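Local structure of Box C/D snoRNA protein 1 (6THL) at residues F84-C87 / C88-Y91; R68-E71 / T72-L75; K33-K36 / T37-L40. The protein is required for the accumulation of box C/D snoRNAs, with roles in snoRNA processing, snoRNA transport to the nucleolus and ribosome biogenesis. All blocks are in the same frame, centred on the assembly; numbering follows the deposited sequence.

Contact 1: residues F84-C87 / C88-Y91; sequences FQKC and CEFY
K86 meets the following turn of helix 81-90 both through its carbonyl and through its side chain. F90 N donates to K86 O at 3.0 Å with an N-H...O angle of 159°, the i to i+4 bond of an alpha helix. E89 N is a second donor to K86 O at 3.1 Å, but it sits far above the carbonyl plane and its bond is more bent. The lysine CG stands anti to the backbone N (chi1 -159°), and a bend at chi2 lays the chain across the glutamate, where K86 NZ and E89 OE1 form a long salt bridge of 3.6 Å. With an alanine here, E89 would probably be left without this positive partner and its carboxylate would be freer to turn. C87 packs CB against CD2 of the Y91 ring at 3.9 Å, while Y91 N makes a weak bond to C87 O, consistent with Y91 being the first residue to leave helical geometry. C88 N closes the preceding turn on F84 O at 2.8 Å, and C88 CB lies 3.7 Å from F84 CE2, obliquely placed against that ring. The helix packs through C87 and F90 on L49 of strand 40-49, K86 and F90 also reach F62 of strand 62-70, F84 meets R112 and L116 of helix 109-117, and Y91 OH hydrogen-bonds to C50 O.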
loop_
_atom_site.group_PDB
_atom_site.type_symbol
_atom_site.label_atom_id
_atom_site.label_comp_id
_atom_site.label_asym_id
_atom_site.label_seq_id
_atom_site.Cartn_x
_atom_site.Cartn_y
_atom_site.Cartn_z
ATOM N N PHE B 84 -8.127 1.957 21.200
ATOM C CA PHE B 84 -9.192 2.295 22.116
ATOM C C PHE B 84 -9.898 3.481 21.510
ATOM O O PHE B 84 -11.027 3.380 21.068
ATOM C CB PHE B 84 -8.647 2.638 23.502
ATOM C CG PHE B 84 -9.684 3.171 24.434
ATOM C CD1 PHE B 84 -10.285 2.342 25.365
ATOM C CD2 PHE B 84 -10.066 4.503 24.382
ATOM C CE1 PHE B 84 -11.259 2.832 26.228
ATOM C CE2 PHE B 84 -11.041 5.001 25.233
ATOM C CZ PHE B 84 -11.640 4.160 26.157
ATOM N N GLN B 85 -9.221 4.613 21.438
ATOM C CA GLN B 85 -9.892 5.788 20.931
ATOM C C GLN B 85 -10.901 5.318 19.899
ATOM O O GLN B 85 -12.097 5.626 19.986
ATOM C CB GLN B 85 -8.897 6.777 20.309
ATOM C CG GLN B 85 -8.122 7.588 21.343
ATOM C CD GLN B 85 -6.991 8.411 20.735
ATOM O OE1 GLN B 85 -6.255 7.941 19.857
ATOM N NE2 GLN B 85 -6.841 9.647 21.208
ATOM N N LYS B 86 -10.398 4.543 18.944
ATOM C CA LYS B 86 -11.169 4.147 17.781
ATOM C C LYS B 86 -12.405 3.282 18.171
ATOM O O LYS B 86 -13.502 3.481 17.631
ATOM C CB LYS B 86 -10.245 3.478 16.744
ATOM C CG LYS B 86 -10.795 3.487 15.337
ATOM C CD LYS B 86 -10.630 4.845 14.677
ATOM C CE LYS B 86 -11.704 5.035 13.631
ATOM N NZ LYS B 86 -11.178 5.761 12.457
ATOM N N CYS B 87 -12.243 2.359 19.124
ATOM C CA CYS B 87 -13.393 1.662 19.730
ATOM C C CYS B 87 -14.335 2.718 20.357
ATOM O O CYS B 87 -15.538 2.741 20.086
ATOM C CB CYS B 87 -12.948 0.628 20.800
ATOM S SG CYS B 87 -11.968 -0.860 20.314
ATOM N N CYS B 88 -13.775 3.635 21.147
ATOM C CA CYS B 88 -14.557 4.745 21.753
ATOM C C CYS B 88 -15.364 5.613 20.721
ATOM O O CYS B 88 -16.311 6.294 21.104
ATOM C CB CYS B 88 -13.669 5.584 22.719
ATOM S SG CYS B 88 -13.958 7.387 22.793
ATOM N N GLU B 89 -15.048 5.545 19.431
ATOM C CA GLU B 89 -15.828 6.272 18.413
ATOM C C GLU B 89 -16.795 5.385 17.630
ATOM O O GLU B 89 -17.842 5.856 17.182
ATOM C CB GLU B 89 -14.922 7.076 17.439
ATOM C CG GLU B 89 -13.510 6.527 17.210
ATOM C CD GLU B 89 -12.598 7.436 16.402
ATOM O OE1 GLU B 89 -12.795 7.540 15.175
ATOM O OE2 GLU B 89 -11.664 8.010 17.001
ATOM N N PHE B 90 -16.427 4.117 17.441
ATOM C CA PHE B 90 -17.319 3.113 16.826
ATOM C C PHE B 90 -18.486 2.745 17.753
ATOM O O PHE B 90 -19.465 2.185 17.277
ATOM C CB PHE B 90 -16.568 1.798 16.494
ATOM C CG PHE B 90 -15.757 1.802 15.197
ATOM C CD1 PHE B 90 -15.852 2.828 14.244
ATOM C CD2 PHE B 90 -14.917 0.713 14.913
ATOM C CE1 PHE B 90 -15.106 2.782 13.074
ATOM C CE2 PHE B 90 -14.178 0.666 13.744
ATOM C CZ PHE B 90 -14.270 1.703 12.825
ATOM N N TYR B 91 -18.361 3.033 19.062
ATOM C CA TYR B 91 -19.325 2.584 20.105
ATOM C C TYR B 91 -19.708 3.746 21.096
ATOM O O TYR B 91 -20.475 4.625 20.711
ATOM C CB TYR B 91 -18.763 1.312 20.781
ATOM C CG TYR B 91 -18.090 0.354 19.789
ATOM C CD1 TYR B 91 -18.808 -0.183 18.705
ATOM C CD2 TYR B 91 -16.742 -0.003 19.912
ATOM C CE1 TYR B 91 -18.208 -1.045 17.780
ATOM C CE2 TYR B 91 -16.128 -0.870 18.980
ATOM C CZ TYR B 91 -16.869 -1.392 17.914
ATOM O OH TYR B 91 -16.302 -2.239 16.978
#

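Contact 2: residues R68-E71 / T72-L75; sequences RIKE and TDFL
T72 packs its methyl against the root of the E71 side chain, as the chain leaves strand 62-70. T72 CG2 lies 3.8 Å from E71 CG and the two side chains slant across each other. Only the aliphatic part of the glutamate is used in this way: its carboxylate is held elsewhere, with OE1 in a salt bridge to R13 and OE2 accepting from F41 N. The backbone of T72 (phi/psi -93°/82°) is that of an inverse gamma turn, and the bond that defines one is present but weak, since D73 N reaches E71 O at 3.3 Å and the N-H...O angle is 134°.

D73, next along, turns back over K70. Its CB stands close to the lysine carbonyl, and with CG beside its own backbone N, the carboxylate crosses the lysine chain at a slant. D73 OD2 is 3.6 Å from K70 CB. K70 NZ forms a salt bridge with the other oxygen, D73 OD1, at 3.6 Å. K70 gets there by curling, with bends at chi2, chi3 and chi4 that fold the amino group back towards the aspartate, and K70 NZ is only slightly farther from D73 OD2, at 3.9 Å. The ammonium is thus close to both carboxylate oxygens, while the first methylene of the lysine lies nearer OD2.

Further on, L75 is buried against W47 of strand 40-49 and I151 of helix 151-155. That helix also receives I69, and backbone hydrogen bonds join D73 to I151 and E71 to G152, while L40 touches E71 and T72.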
loop_
_atom_site.group_PDB
_atom_site.type_symbol
_atom_site.label_atom_id
_atom_site.label_comp_id
_atom_site.label_asym_id
_atom_site.label_seq_id
_atom_site.Cartn_x
_atom_site.Cartn_y
_atom_site.Cartn_z
ATOM N N ARG B 68 4.886 -5.743 20.664
ATOM C CA ARG B 68 5.441 -5.846 22.025
ATOM C C ARG B 68 4.353 -5.844 23.092
ATOM O O ARG B 68 4.429 -5.127 24.072
ATOM C CB ARG B 68 6.480 -4.744 22.282
ATOM C CG ARG B 68 7.912 -5.229 22.103
ATOM C CD ARG B 68 8.913 -4.083 22.112
ATOM N NE ARG B 68 10.282 -4.518 21.766
ATOM C CZ ARG B 68 11.201 -3.765 21.134
ATOM N NH1 ARG B 68 10.924 -2.514 20.750
ATOM N NH2 ARG B 68 12.413 -4.264 20.868
ATOM N N ILE B 69 3.319 -6.644 22.872
ATOM C CA ILE B 69 2.324 -6.873 23.885
ATOM C C ILE B 69 2.814 -8.011 24.729
ATOM O O ILE B 69 3.229 -9.033 24.192
ATOM C CB ILE B 69 1.007 -7.288 23.269
ATOM C CG1 ILE B 69 0.415 -6.117 22.498
ATOM C CG2 ILE B 69 0.058 -7.761 24.351
ATOM C CD1 ILE B 69 -0.595 -6.549 21.445
ATOM N N LYS B 70 2.730 -7.863 26.046
ATOM C CA LYS B 70 3.348 -8.841 26.958
ATOM C C LYS B 70 2.503 -10.104 27.058
ATOM O O LYS B 70 1.297 -10.016 27.274
ATOM C CB LYS B 70 3.575 -8.205 28.332
ATOM C CG LYS B 70 4.211 -6.814 28.250
ATOM C CD LYS B 70 5.124 -6.490 29.428
ATOM C CE LYS B 70 4.400 -6.449 30.771
ATOM N NZ LYS B 70 3.400 -5.351 30.894
ATOM N N GLU B 71 3.121 -11.266 26.863
ATOM C CA GLU B 71 2.369 -12.520 26.853
ATOM C C GLU B 71 1.540 -12.663 28.103
ATOM O O GLU B 71 0.429 -13.203 28.073
ATOM C CB GLU B 71 3.267 -13.743 26.713
ATOM C CG GLU B 71 4.245 -14.017 27.848
ATOM C CD GLU B 71 5.134 -15.217 27.529
ATOM O OE1 GLU B 71 4.660 -16.169 26.861
ATOM O OE2 GLU B 71 6.319 -15.226 27.923
ATOM N N THR B 72 2.093 -12.169 29.206
ATOM C CA THR B 72 1.399 -12.138 30.484
ATOM C C THR B 72 0.727 -10.773 30.580
ATOM O O THR B 72 1.282 -9.832 31.164
ATOM C CB THR B 72 2.399 -12.327 31.634
ATOM O OG1 THR B 72 3.326 -11.236 31.617
ATOM C CG2 THR B 72 3.190 -13.645 31.485
ATOM N N ASP B 73 -0.437 -10.663 29.948
ATOM C CA ASP B 73 -1.290 -9.481 30.025
ATOM C C ASP B 73 -2.668 -9.923 29.636
ATOM O O ASP B 73 -2.818 -10.685 28.673
ATOM C CB ASP B 73 -0.914 -8.426 28.979
ATOM C CG ASP B 73 0.046 -7.376 29.480
ATOM O OD1 ASP B 73 0.461 -7.386 30.647
ATOM O OD2 ASP B 73 0.400 -6.513 28.652
ATOM N N PHE B 74 -3.688 -9.424 30.317
ATOM C CA PHE B 74 -5.037 -9.641 29.812
ATOM C C PHE B 74 -5.077 -8.981 28.421
ATOM O O PHE B 74 -4.250 -8.104 28.144
ATOM C CB PHE B 74 -6.088 -9.032 30.744
ATOM C CG PHE B 74 -6.108 -9.622 32.129
ATOM C CD1 PHE B 74 -6.143 -11.013 32.315
ATOM C CD2 PHE B 74 -6.147 -8.780 33.259
ATOM C CE1 PHE B 74 -6.184 -11.544 33.591
ATOM C CE2 PHE B 74 -6.191 -9.303 34.538
ATOM C CZ PHE B 74 -6.209 -10.688 34.704
ATOM N N LEU B 75 -6.010 -9.388 27.553
ATOM C CA LEU B 75 -6.088 -8.844 26.181
ATOM C C LEU B 75 -6.372 -7.327 26.073
ATOM O O LEU B 75 -5.746 -6.621 25.282
ATOM C CB LEU B 75 -7.132 -9.600 25.373
ATOM C CG LEU B 75 -7.200 -9.208 23.894
ATOM C CD1 LEU B 75 -5.924 -9.617 23.152
ATOM C CD2 LEU B 75 -8.440 -9.793 23.227
#

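Contact 3: residues K33-K36 / T37-L40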
loop_
_atom_site.group_PDB
_atom_site.type_symbol
_atom_site.label_atom_id
_atom_site.label_comp_id
_atom_site.label_asym_id
_atom_site.label_seq_id
_atom_site.Cartn_x
_atom_site.Cartn_y
_atom_site.Cartn_z
ATOM N N LYS B 33 8.461 -11.652 19.489
ATOM C CA LYS B 33 9.810 -12.040 19.838
ATOM C C LYS B 33 9.845 -12.387 21.337
ATOM O O LYS B 33 8.921 -12.046 22.087
ATOM C CB LYS B 33 10.732 -10.845 19.556
ATOM C CG LYS B 33 12.229 -11.135 19.598
ATOM C CD LYS B 33 13.029 -9.901 20.040
ATOM C CE LYS B 33 14.473 -10.259 20.421
ATOM N NZ LYS B 33 15.050 -9.380 21.483
ATOM N N TRP B 34 10.902 -13.083 21.756
ATOM C CA TRP B 34 11.270 -13.176 23.163
ATOM C C TRP B 34 12.059 -11.957 23.559
ATOM O O TRP B 34 13.073 -11.654 22.947
ATOM C CB TRP B 34 12.178 -14.374 23.401
ATOM C CG TRP B 34 12.755 -14.342 24.761
ATOM C CD1 TRP B 34 13.901 -13.716 25.151
ATOM C CD2 TRP B 34 12.187 -14.923 25.936
ATOM N NE1 TRP B 34 14.082 -13.872 26.499
ATOM C CE2 TRP B 34 13.047 -14.614 27.006
ATOM C CE3 TRP B 34 11.035 -15.671 26.186
ATOM C CZ2 TRP B 34 12.788 -15.034 28.316
ATOM C CZ3 TRP B 34 10.781 -16.088 27.475
ATOM C CH2 TRP B 34 11.651 -15.768 28.527
ATOM N N ASP B 35 11.652 -11.281 24.613
ATOM C CA ASP B 35 12.265 -10.011 24.930
ATOM C C ASP B 35 13.191 -10.151 26.125
ATOM O O ASP B 35 12.736 -10.444 27.239
ATOM C CB ASP B 35 11.189 -8.989 25.208
ATOM C CG ASP B 35 11.745 -7.636 25.421
ATOM O OD1 ASP B 35 12.382 -7.448 26.478
ATOM O OD2 ASP B 35 11.547 -6.777 24.534
ATOM N N LYS B 36 14.483 -9.905 25.903
ATOM C CA LYS B 36 15.498 -10.327 26.870
ATOM C C LYS B 36 15.196 -9.723 28.234
ATOM O O LYS B 36 14.863 -10.442 29.183
ATOM C CB LYS B 36 16.908 -9.943 26.422
ATOM C CG LYS B 36 17.288 -10.442 25.036
ATOM C CD LYS B 36 17.486 -11.959 24.967
ATOM C CE LYS B 36 17.705 -12.421 23.528
ATOM N NZ LYS B 36 18.474 -13.685 23.452
ATOM N N THR B 37 15.258 -8.398 28.306
ATOM C CA THR B 37 15.256 -7.693 29.586
ATOM C C THR B 37 13.990 -8.005 30.380
ATOM O O THR B 37 14.057 -8.321 31.569
ATOM C CB THR B 37 15.352 -6.167 29.400
ATOM O OG1 THR B 37 14.132 -5.695 28.820
ATOM C CG2 THR B 37 16.560 -5.769 28.507
ATOM N N MET B 38 12.841 -7.926 29.713
ATOM C CA MET B 38 11.567 -8.223 30.364
ATOM C C MET B 38 11.467 -9.679 30.771
ATOM O O MET B 38 10.657 -10.009 31.629
ATOM C CB MET B 38 10.383 -7.877 29.462
ATOM C CG MET B 38 9.829 -6.466 29.631
ATOM S SD MET B 38 8.434 -6.137 28.523
ATOM C CE MET B 38 9.314 -6.038 26.963
ATOM N N ASP B 39 12.264 -10.538 30.134
ATOM C CA ASP B 39 12.372 -11.974 30.493
ATOM C C ASP B 39 11.153 -12.827 30.092
ATOM O O ASP B 39 10.825 -13.851 30.731
ATOM C CB ASP B 39 12.671 -12.160 31.986
ATOM C CG ASP B 39 13.017 -13.587 32.327
ATOM O OD1 ASP B 39 13.737 -14.236 31.516
ATOM O OD2 ASP B 39 12.552 -14.050 33.397
ATOM N N LEU B 40 10.511 -12.417 29.005
ATOM C CA LEU B 40 9.311 -13.091 28.543
ATOM C C LEU B 40 9.064 -12.975 27.017
ATOM O O LEU B 40 9.890 -12.447 26.260
ATOM C CB LEU B 40 8.113 -12.599 29.370
ATOM C CG LEU B 40 7.903 -11.101 29.562
ATOM C CD1 LEU B 40 7.583 -10.405 28.241
ATOM C CD2 LEU B 40 6.776 -10.914 30.571
#
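D35 N donates to L40 O at 2.7 Å with an N-H...O angle of 170°, and D35 O takes D39 N at 2.9 Å and, weakly, L40 N at 3.5 Å, so that one carbonyl faces two successive residues of the returning chain. W34 lays its indole beneath this pairing: L40 O sits 3.3 Å above the plane of the W34 ring, displaced toward its rim, so the oxygen that accepts from D35 also lies over one face of the indole. The W34 side chain has CG anti to its backbone nitrogen (chi1 170°), which carries the six-membered ring under the D39-L40 backbone. At the indole edge, in its plane, K36 CD packs alongside.

This is a beta hairpin closed by a type I turn from K36 to D39 with a G1 beta bulge, in which D39 and L40 together oppose D35. D39 has the positive phi (73°) of the left-handed helical region that the bulge position uses, and D39 N makes a further weak bond to K36 O.

The D35 carboxylate reaches the turn from the sheet face it shares with L40, with weak bonds. D35 OD1 accepts from M38 N at 3.3 Å and from T37 OG1 at 3.4 Å. M38, bent at chi3, curls its terminal methyl over the same carboxylate near CG. The other oxygen, OD2, forms a long, weak ion pair with R68.

From the N terminus, all three contacts lie in series within the BCD1 domain, none nested in or crossing another. Contact 3 closes the hairpin between strands 33-35 and 40-49. Strand 40-49 then pairs antiparallel with strand 62-70, which ends in contact 2, and the two turns meet side by side: K70 CD lies 3.4 Å from M38 SD, and T72 OG1 is 3.6 Å from L40 CD2. Contact 2 opens the loop leading to helix 81-90, whose last turns form contact 1. That helix returns to strands 40-49 and 62-70 far from the hairpin, the centres of contacts 1 and 3 being about 31 Å apart.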